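Local coordinates for staphylococcal nuclease domain-containing protein 1 (Drosophila melanogaster, PDB 2WAC) that cleaves RNA and DNA as an endonuclease, associates with the RNA-induced silencing complex and, through its Tudor domain, binds peptides carrying symmetrically dimethylated arginines, at residues 113-121 / 157-165; 174-184 / 202-213. All coordinates share one frame; numbering follows the deposited sequence.

How the contacts relate
From the N terminus, strands 5-12 and 17-22 lead through helix 26-42 and the antiparallel Tudor sheet back to their own sheet at strand 113-118. Contact 1 closes a loop holding helix 127-141 and strand 145-152, as strand 159-164 comes to lie parallel beside 113-118 in the five-stranded sheet of the staphylococcal nuclease-like domain, an OB fold. Contact 2 follows in series, neither nesting with the first nor crossing it: residues 174-184 meet 202-213 after a loop whose second half is the start of helix 193-208, and so tie the last two helices together. The two contacts touch where Val121 packs on Val182 and Leu118 on Leu176, next to the antiparallel pairing of strands 121-122 and 183-184.

Contact 1: residues 113-121 / 157-165; sequences ATEYALALV and SPNLATLRD
Glu115 turns its CG to the side opposite the backbone N (chi1 -166°) and continues extended, which lays its methylenes alongside the ring of Pro158, both side chains pointing the same way; Glu115 CG lies 3.7 Å from Pro158 CG. Tyr116, with CG opposite its carbonyl carbon (chi1 -58°), swings its ring to Ala161, where CD1 comes 3.9 Å from Ala161 CB, while Asn159 O sits at the ring edge, in its plane. The small Ala161 lets the ring come this close. The backbones are joined in parallel fashion by Ala117 N to Asn159 O, Ala161 N to Ala117 O and Ala119 N to Ala161 O, each 2.9 Å. Where the strands splay, a water takes over, donating to Glu115 O (2.7 Å) and accepting from Asn159 N (3.0 Å). The small Ala117 and Ala119 let the Leu160 side chain pack beside them, Ala117 CB 4.3 Å from Leu160 CD1, and the Thr162 methyl CG2 meets Ala119 CB. The Glu115 carboxylate itself is held by Thr17 OG1, and with an alanine here Pro158 would probably lose its aliphatic neighbour and Thr17 its acidic partner. The strand segments meet at 72°, a steep crossing in keeping with the strongly coiled sheet of an OB fold. Strand 113-118 is flanked on its other edge by 17-22, and 159-164 by 145-152, while Tyr199 of helix 193-208 packs on Leu120 and Thr162.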
loop_
_atom_site.group_PDB
_atom_site.type_symbol
_atom_site.label_atom_id
_atom_site.label_comp_id
_atom_site.label_asym_id
_atom_site.label_seq_id
_atom_site.Cartn_x
_atom_site.Cartn_y
_atom_site.Cartn_z
ATOM N N ALA A 113 -5.314 -5.850 4.242
ATOM C CA ALA A 113 -4.406 -4.757 3.901
ATOM C C ALA A 113 -5.164 -3.434 3.785
ATOM O O ALA A 113 -6.300 -3.398 3.307
ATOM C CB ALA A 113 -3.656 -5.063 2.610
ATOM N N THR A 114 -4.524 -2.354 4.229
ATOM C CA THR A 114 -5.118 -1.017 4.213
ATOM C C THR A 114 -4.173 -0.043 3.518
ATOM O O THR A 114 -2.972 -0.036 3.793
ATOM C CB THR A 114 -5.419 -0.519 5.650
ATOM O OG1 THR A 114 -6.187 -1.508 6.347
ATOM C CG2 THR A 114 -6.195 0.801 5.632
ATOM N N GLU A 115 -4.721 0.774 2.618
ATOM C CA GLU A 115 -3.932 1.779 1.906
ATOM C C GLU A 115 -3.771 3.073 2.706
ATOM O O GLU A 115 -4.717 3.548 3.336
ATOM C CB GLU A 115 -4.542 2.081 0.535
ATOM C CG GLU A 115 -3.608 2.850 -0.396
ATOM C CD GLU A 115 -4.178 3.058 -1.790
ATOM O OE1 GLU A 115 -5.369 2.746 -2.021
ATOM O OE2 GLU A 115 -3.424 3.545 -2.657
ATOM N N TYR A 116 -2.561 3.629 2.665
ATOM C CA TYR A 116 -2.247 4.908 3.300
ATOM C C TYR A 116 -1.444 5.780 2.350
ATOM O O TYR A 116 -0.777 5.270 1.451
ATOM C CB TYR A 116 -1.419 4.699 4.571
ATOM C CG TYR A 116 -2.075 3.830 5.612
ATOM C CD1 TYR A 116 -2.932 4.381 6.564
ATOM C CD2 TYR A 116 -1.836 2.455 5.651
ATOM C CE1 TYR A 116 -3.540 3.586 7.525
ATOM C CE2 TYR A 116 -2.442 1.649 6.609
ATOM C CZ TYR A 116 -3.289 2.224 7.545
ATOM O OH TYR A 116 -3.893 1.439 8.500
ATOM N N ALA A 117 -1.499 7.091 2.562
ATOM C CA ALA A 117 -0.594 8.016 1.891
ATOM C C ALA A 117 0.588 8.283 2.816
ATOM O O ALA A 117 0.394 8.531 4.009
ATOM C CB ALA A 117 -1.312 9.314 1.554
ATOM N N LEU A 118 1.808 8.219 2.282
ATOM C CA LEU A 118 2.994 8.565 3.070
ATOM C C LEU A 118 2.938 10.055 3.389
ATOM O O LEU A 118 2.949 10.896 2.487
ATOM C CB LEU A 118 4.291 8.195 2.339
ATOM C CG LEU A 118 5.608 8.257 3.129
ATOM C CD1 LEU A 118 5.639 7.246 4.274
ATOM C CD2 LEU A 118 6.797 8.046 2.202
ATOM N N ALA A 119 2.861 10.364 4.681
ATOM C CA ALA A 119 2.549 11.715 5.151
ATOM C C ALA A 119 3.537 12.782 4.687
ATOM O O ALA A 119 4.747 12.644 4.877
ATOM C CB ALA A 119 2.417 11.733 6.670
ATOM N N LEU A 120 2.995 13.828 4.061
ATOM C CA LEU A 120 3.725 15.063 3.722
ATOM C C LEU A 120 4.865 14.918 2.704
ATOM O O LEU A 120 5.735 15.787 2.613
ATOM C CB LEU A 120 4.233 15.769 4.993
ATOM C CG LEU A 120 3.291 16.030 6.176
ATOM C CD1 LEU A 120 4.071 16.673 7.308
ATOM C CD2 LEU A 120 2.102 16.905 5.787
ATOM N N VAL A 121 4.848 13.835 1.936
ATOM C CA VAL A 121 5.882 13.573 0.936
ATOM C C VAL A 121 5.338 13.823 -0.472
ATOM O O VAL A 121 4.272 13.317 -0.831
ATOM C CB VAL A 121 6.437 12.124 1.070
ATOM C CG1 VAL A 121 7.174 11.688 -0.183
ATOM C CG2 VAL A 121 7.349 12.009 2.288
ATOM N N SER A 157 -10.449 8.885 0.618
ATOM C CA SER A 157 -9.145 8.458 0.102
ATOM C C SER A 157 -8.229 7.995 1.245
ATOM O O SER A 157 -8.579 8.170 2.414
ATOM C CB SER A 157 -8.501 9.571 -0.738
ATOM O OG SER A 157 -8.296 10.741 0.019
ATOM N N PRO A 158 -7.069 7.383 0.920
ATOM C CA PRO A 158 -6.159 6.882 1.959
ATOM C C PRO A 158 -5.728 7.935 2.989
ATOM O O PRO A 158 -5.381 9.059 2.622
ATOM C CB PRO A 158 -4.946 6.396 1.157
ATOM C CG PRO A 158 -5.494 6.064 -0.178
ATOM C CD PRO A 158 -6.556 7.087 -0.433
ATOM N N ASN A 159 -5.769 7.563 4.267
ATOM C CA ASN A 159 -5.342 8.446 5.355
ATOM C C ASN A 159 -3.833 8.689 5.332
ATOM O O ASN A 159 -3.070 7.836 4.874
ATOM C CB ASN A 159 -5.764 7.870 6.715
ATOM C CG ASN A 159 -7.277 7.768 6.873
ATOM O OD1 ASN A 159 -8.036 8.471 6.206
ATOM N ND2 ASN A 159 -7.717 6.894 7.770
ATOM N N LEU A 160 -3.413 9.857 5.816
ATOM C CA LEU A 160 -1.989 10.194 5.926
ATOM C C LEU A 160 -1.349 9.446 7.093
ATOM O O LEU A 160 -1.873 9.465 8.208
ATOM C CB LEU A 160 -1.801 11.709 6.108
ATOM C CG LEU A 160 -1.655 12.633 4.891
ATOM C CD1 LEU A 160 -2.823 12.527 3.913
ATOM C CD2 LEU A 160 -1.476 14.079 5.349
ATOM N N ALA A 161 -0.220 8.789 6.829
ATOM C CA ALA A 161 0.473 8.010 7.851
ATOM C C ALA A 161 1.990 8.165 7.784
ATOM O O ALA A 161 2.565 8.248 6.697
ATOM C CB ALA A 161 0.088 6.535 7.748
ATOM N N THR A 162 2.629 8.210 8.949
ATOM C CA THR A 162 4.084 8.097 9.016
ATOM C C THR A 162 4.479 6.649 9.284
ATOM O O THR A 162 3.698 5.875 9.844
ATOM C CB THR A 162 4.714 9.010 10.101
ATOM O OG1 THR A 162 4.082 8.775 11.365
ATOM C CG2 THR A 162 4.578 10.483 9.717
ATOM N N LEU A 163 5.691 6.294 8.866
ATOM C CA LEU A 163 6.264 4.980 9.136
ATOM C C LEU A 163 7.598 5.145 9.845
ATOM O O LEU A 163 8.413 5.989 9.468
ATOM C CB LEU A 163 6.444 4.175 7.842
ATOM C CG LEU A 163 5.196 3.783 7.045
ATOM C CD1 LEU A 163 5.601 3.027 5.785
ATOM C CD2 LEU A 163 4.222 2.954 7.880
ATOM N N ARG A 164 7.815 4.324 10.868
ATOM C CA ARG A 164 8.967 4.454 11.749
ATOM C C ARG A 164 9.671 3.109 11.913
ATOM O O ARG A 164 9.013 2.070 11.997
ATOM C CB ARG A 164 8.493 4.965 13.114
ATOM C CG ARG A 164 9.588 5.443 14.038
ATOM C CD ARG A 164 9.021 6.141 15.269
ATOM N NE ARG A 164 8.699 5.211 16.352
ATOM C CZ ARG A 164 8.535 5.569 17.624
ATOM N NH1 ARG A 164 8.663 6.840 17.986
ATOM N NH2 ARG A 164 8.247 4.653 18.541
ATOM N N ASP A 165 11.004 3.130 11.954
ATOM C CA ASP A 165 11.770 1.932 12.296
ATOM C C ASP A 165 11.616 1.651 13.792
ATOM O O ASP A 165 11.808 2.548 14.609
ATOM C CB ASP A 165 13.250 2.083 11.925
ATOM C CG ASP A 165 14.039 0.798 12.130
ATOM O OD1 ASP A 165 14.465 0.526 13.273
ATOM O OD2 ASP A 165 14.236 0.059 11.144
HETATM O O HOH W 1 -6.260 4.715 5.155
#

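Contact 2: residues 174-184 / 202-213; sequences KQLVAEGLVLA and AQEAARVAHLAI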
loop_
_atom_site.group_PDB
_atom_site.type_symbol
_atom_site.label_atom_id
_atom_site.label_comp_id
_atom_site.label_asym_id
_atom_site.label_seq_id
_atom_site.Cartn_x
_atom_site.Cartn_y
_atom_site.Cartn_z
ATOM N N LYS A 174 10.466 11.147 6.306
ATOM C CA LYS A 174 11.317 12.303 6.588
ATOM C C LYS A 174 12.753 12.062 6.126
ATOM O O LYS A 174 13.412 12.976 5.626
ATOM C CB LYS A 174 11.292 12.640 8.083
ATOM C CG LYS A 174 11.988 13.945 8.443
ATOM C CD LYS A 174 11.982 14.188 9.940
ATOM C CE LYS A 174 12.720 15.469 10.283
ATOM N NZ LYS A 174 12.664 15.783 11.743
ATOM N N GLN A 175 13.233 10.831 6.300
ATOM C CA GLN A 175 14.570 10.448 5.848
ATOM C C GLN A 175 14.712 10.606 4.332
ATOM O O GLN A 175 15.765 11.024 3.851
ATOM C CB GLN A 175 14.914 9.019 6.282
ATOM C CG GLN A 175 16.400 8.680 6.163
ATOM C CD GLN A 175 16.736 7.294 6.678
ATOM O OE1 GLN A 175 16.262 6.287 6.152
ATOM N NE2 GLN A 175 17.571 7.236 7.708
ATOM N N LEU A 176 13.650 10.280 3.593
ATOM C CA LEU A 176 13.607 10.497 2.143
ATOM C C LEU A 176 13.774 11.981 1.801
ATOM O O LEU A 176 14.461 12.329 0.838
ATOM C CB LEU A 176 12.295 9.970 1.545
ATOM C CG LEU A 176 11.948 8.477 1.579
ATOM C CD1 LEU A 176 10.585 8.255 0.932
ATOM C CD2 LEU A 176 13.007 7.631 0.887
ATOM N N VAL A 177 13.141 12.840 2.599
ATOM C CA VAL A 177 13.280 14.292 2.477
ATOM C C VAL A 177 14.716 14.742 2.794
ATOM O O VAL A 177 15.327 15.468 2.004
ATOM C CB VAL A 177 12.249 15.045 3.373
ATOM C CG1 VAL A 177 12.384 16.550 3.221
ATOM C CG2 VAL A 177 10.827 14.615 3.035
ATOM N N ALA A 178 15.250 14.297 3.933
ATOM C CA ALA A 178 16.605 14.661 4.368
ATOM C C ALA A 178 17.696 14.194 3.399
ATOM O O ALA A 178 18.750 14.823 3.295
ATOM C CB ALA A 178 16.876 14.134 5.774
ATOM N N GLU A 179 17.431 13.094 2.696
ATOM C CA GLU A 179 18.345 12.568 1.678
ATOM C C GLU A 179 18.196 13.262 0.321
ATOM O O GLU A 179 18.945 12.972 -0.617
ATOM C CB GLU A 179 18.157 11.058 1.516
ATOM C CG GLU A 179 18.738 10.233 2.659
ATOM C CD GLU A 179 18.254 8.794 2.660
ATOM O OE1 GLU A 179 17.272 8.477 1.951
ATOM O OE2 GLU A 179 18.855 7.974 3.385
ATOM N N GLY A 180 17.228 14.172 0.223
ATOM C CA GLY A 180 17.002 14.950 -0.996
ATOM C C GLY A 180 16.410 14.152 -2.143
ATOM O O GLY A 180 16.675 14.444 -3.307
ATOM N N LEU A 181 15.595 13.155 -1.810
ATOM C CA LEU A 181 14.993 12.274 -2.812
ATOM C C LEU A 181 13.554 12.663 -3.140
ATOM O O LEU A 181 13.060 12.380 -4.234
ATOM C CB LEU A 181 15.058 10.812 -2.354
ATOM C CG LEU A 181 16.449 10.230 -2.073
ATOM C CD1 LEU A 181 16.330 8.895 -1.354
ATOM C CD2 LEU A 181 17.275 10.085 -3.357
ATOM N N VAL A 182 12.890 13.304 -2.182
ATOM C CA VAL A 182 11.518 13.785 -2.355
ATOM C C VAL A 182 11.360 15.211 -1.831
ATOM O O VAL A 182 12.254 15.747 -1.169
ATOM C CB VAL A 182 10.472 12.866 -1.651
ATOM C CG1 VAL A 182 10.379 11.502 -2.332
ATOM C CG2 VAL A 182 10.775 12.725 -0.163
ATOM N N LEU A 183 10.213 15.814 -2.131
ATOM C CA LEU A 183 9.876 17.140 -1.628
ATOM C C LEU A 183 9.001 17.043 -0.381
ATOM O O LEU A 183 8.249 16.079 -0.208
ATOM C CB LEU A 183 9.174 17.968 -2.713
ATOM C CG LEU A 183 9.926 18.217 -4.029
ATOM C CD1 LEU A 183 8.990 18.788 -5.087
ATOM C CD2 LEU A 183 11.126 19.139 -3.825
ATOM N N ALA A 184 9.128 18.036 0.494
ATOM C CA ALA A 184 8.263 18.162 1.659
ATOM C C ALA A 184 6.993 18.896 1.251
ATOM O O ALA A 184 7.047 19.863 0.486
ATOM C CB ALA A 184 8.978 18.915 2.770
ATOM N N ALA A 202 14.122 19.622 7.107
ATOM C CA ALA A 202 14.840 18.503 6.495
ATOM C C ALA A 202 15.122 18.765 5.012
ATOM O O ALA A 202 16.235 18.521 4.538
ATOM C CB ALA A 202 14.065 17.205 6.675
ATOM N N GLN A 203 14.114 19.268 4.295
ATOM C CA GLN A 203 14.273 19.653 2.887
ATOM C C GLN A 203 15.356 20.715 2.728
ATOM O O GLN A 203 16.189 20.638 1.819
ATOM C CB GLN A 203 12.949 20.154 2.295
ATOM C CG GLN A 203 13.079 20.677 0.867
ATOM C CD GLN A 203 11.769 21.162 0.284
ATOM O OE1 GLN A 203 10.946 20.370 -0.169
ATOM N NE2 GLN A 203 11.578 22.476 0.276
ATOM N N GLU A 204 15.334 21.698 3.626
ATOM C CA GLU A 204 16.314 22.779 3.649
ATOM C C GLU A 204 17.740 22.295 3.886
ATOM O O GLU A 204 18.679 22.805 3.274
ATOM C CB GLU A 204 15.937 23.822 4.703
ATOM C CG GLU A 204 15.255 25.055 4.135
ATOM C CD GLU A 204 16.154 25.836 3.190
ATOM O OE1 GLU A 204 17.314 26.123 3.558
ATOM O OE2 GLU A 204 15.696 26.166 2.077
ATOM N N ALA A 205 17.890 21.318 4.779
ATOM C CA ALA A 205 19.189 20.723 5.078
ATOM C C ALA A 205 19.757 20.001 3.858
ATOM O O ALA A 205 20.946 20.126 3.551
ATOM C CB ALA A 205 19.077 19.770 6.259
ATOM N N ALA A 206 18.894 19.255 3.168
ATOM C CA ALA A 206 19.257 18.554 1.935
ATOM C C ALA A 206 19.639 19.535 0.830
ATOM O O ALA A 206 20.539 19.258 0.032
ATOM C CB ALA A 206 18.115 17.656 1.476
ATOM N N ARG A 207 18.952 20.680 0.797
ATOM C CA ARG A 207 19.257 21.752 -0.149
ATOM C C ARG A 207 20.645 22.343 0.111
ATOM O O ARG A 207 21.453 22.461 -0.812
ATOM C CB ARG A 207 18.188 22.852 -0.101
ATOM C CG ARG A 207 18.323 23.890 -1.218
ATOM C CD ARG A 207 17.557 25.184 -0.931
ATOM N NE ARG A 207 18.076 25.925 0.225
ATOM C CZ ARG A 207 19.193 26.653 0.234
ATOM N NH1 ARG A 207 19.955 26.753 -0.851
ATOM N NH2 ARG A 207 19.557 27.283 1.344
ATOM N N VAL A 208 20.914 22.704 1.365
ATOM C CA VAL A 208 22.210 23.270 1.751
ATOM C C VAL A 208 23.348 22.277 1.471
ATOM O O VAL A 208 24.427 22.671 1.022
ATOM C CB VAL A 208 22.215 23.742 3.235
ATOM C CG1 VAL A 208 23.609 24.188 3.675
ATOM C CG2 VAL A 208 21.217 24.879 3.435
ATOM N N ALA A 209 23.086 20.993 1.711
ATOM C CA ALA A 209 24.070 19.932 1.486
ATOM C C ALA A 209 24.201 19.506 0.018
ATOM O O ALA A 209 25.051 18.674 -0.313
ATOM C CB ALA A 209 23.758 18.723 2.367
ATOM N N HIS A 210 23.365 20.081 -0.849
ATOM C CA HIS A 210 23.339 19.768 -2.287
ATOM C C HIS A 210 23.147 18.277 -2.573
ATOM O O HIS A 210 23.847 17.695 -3.409
ATOM C CB HIS A 210 24.583 20.322 -3.001
ATOM C CG HIS A 210 24.539 21.801 -3.224
ATOM N ND1 HIS A 210 24.340 22.361 -4.469
ATOM C CD2 HIS A 210 24.649 22.837 -2.360
ATOM C CE1 HIS A 210 24.341 23.678 -4.361
ATOM N NE2 HIS A 210 24.526 23.993 -3.092
ATOM N N LEU A 211 22.189 17.670 -1.874
ATOM C CA LEU A 211 21.924 16.237 -2.012
ATOM C C LEU A 211 20.922 15.904 -3.108
ATOM O O LEU A 211 19.871 16.535 -3.222
ATOM C CB LEU A 211 21.471 15.623 -0.682
ATOM C CG LEU A 211 22.496 15.599 0.458
ATOM C CD1 LEU A 211 21.972 14.760 1.617
ATOM C CD2 LEU A 211 23.841 15.048 -0.026
ATOM N N ALA A 212 21.278 14.898 -3.905
ATOM C CA ALA A 212 20.411 14.307 -4.932
ATOM C C ALA A 212 19.735 15.319 -5.860
ATOM O O ALA A 212 20.395 15.885 -6.734
ATOM C CB ALA A 212 19.392 13.350 -4.296
ATOM N N ILE A 213 18.433 15.549 -5.669
ATOM C CA ILE A 213 17.675 16.476 -6.525
ATOM C C ILE A 213 18.136 17.928 -6.364
ATOM O O ILE A 213 17.877 18.763 -7.232
ATOM C CB ILE A 213 16.125 16.367 -6.329
ATOM C CG1 ILE A 213 15.682 16.984 -4.990
ATOM C CG2 ILE A 213 15.653 14.915 -6.497
ATOM C CD1 ILE A 213 14.168 17.047 -4.782
#
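A hydrogen bond joins Ile213 N to Gly180 O, 3.1 Å long, nearly straight at 168° and lying in the carbonyl plane. Gln203 makes the other polar link: with CG opposite the backbone N (chi1 175°) and the chain extended beyond it, OE1 reaches to 3.0 Å from Ala184 N, so that a buried residue of strand 183-184 has its N-H satisfied by a side-chain amide. Apolar groups surround these bonds. Val177 CG1 rests on the helix backbone, 3.4 Å from Gln203 N, and Ala202 CB lies 3.9 Å from the same methyl. Ala206 CB sits 3.4 Å from Ala178 O; Ala178, Ala202 and Ala206 suit helix segments whose axes come within 8.3 Å. The side chains of Leu183 and Ile213 cross at an angle, Leu183 CD2 lying 3.8 Å from Ile213 CD1.

The second shell sets these groups in place. Gly180 ends its helix in a Schellman motif, where the positive phi favours glycine and a CB would clash with Leu211 O; His210 closes the other helix in the same way, turning the chain back toward Gly180. Beyond them, Trp214 packs on Leu183, Gln203 and Ala206, and Ala133 and Ala136 of helix 127-141 back Val182 and Leu181. Both bonds across the contact join neutral groups, so cohesion here probably rests on close shape fit and two backbone N-H groups rather than on charge.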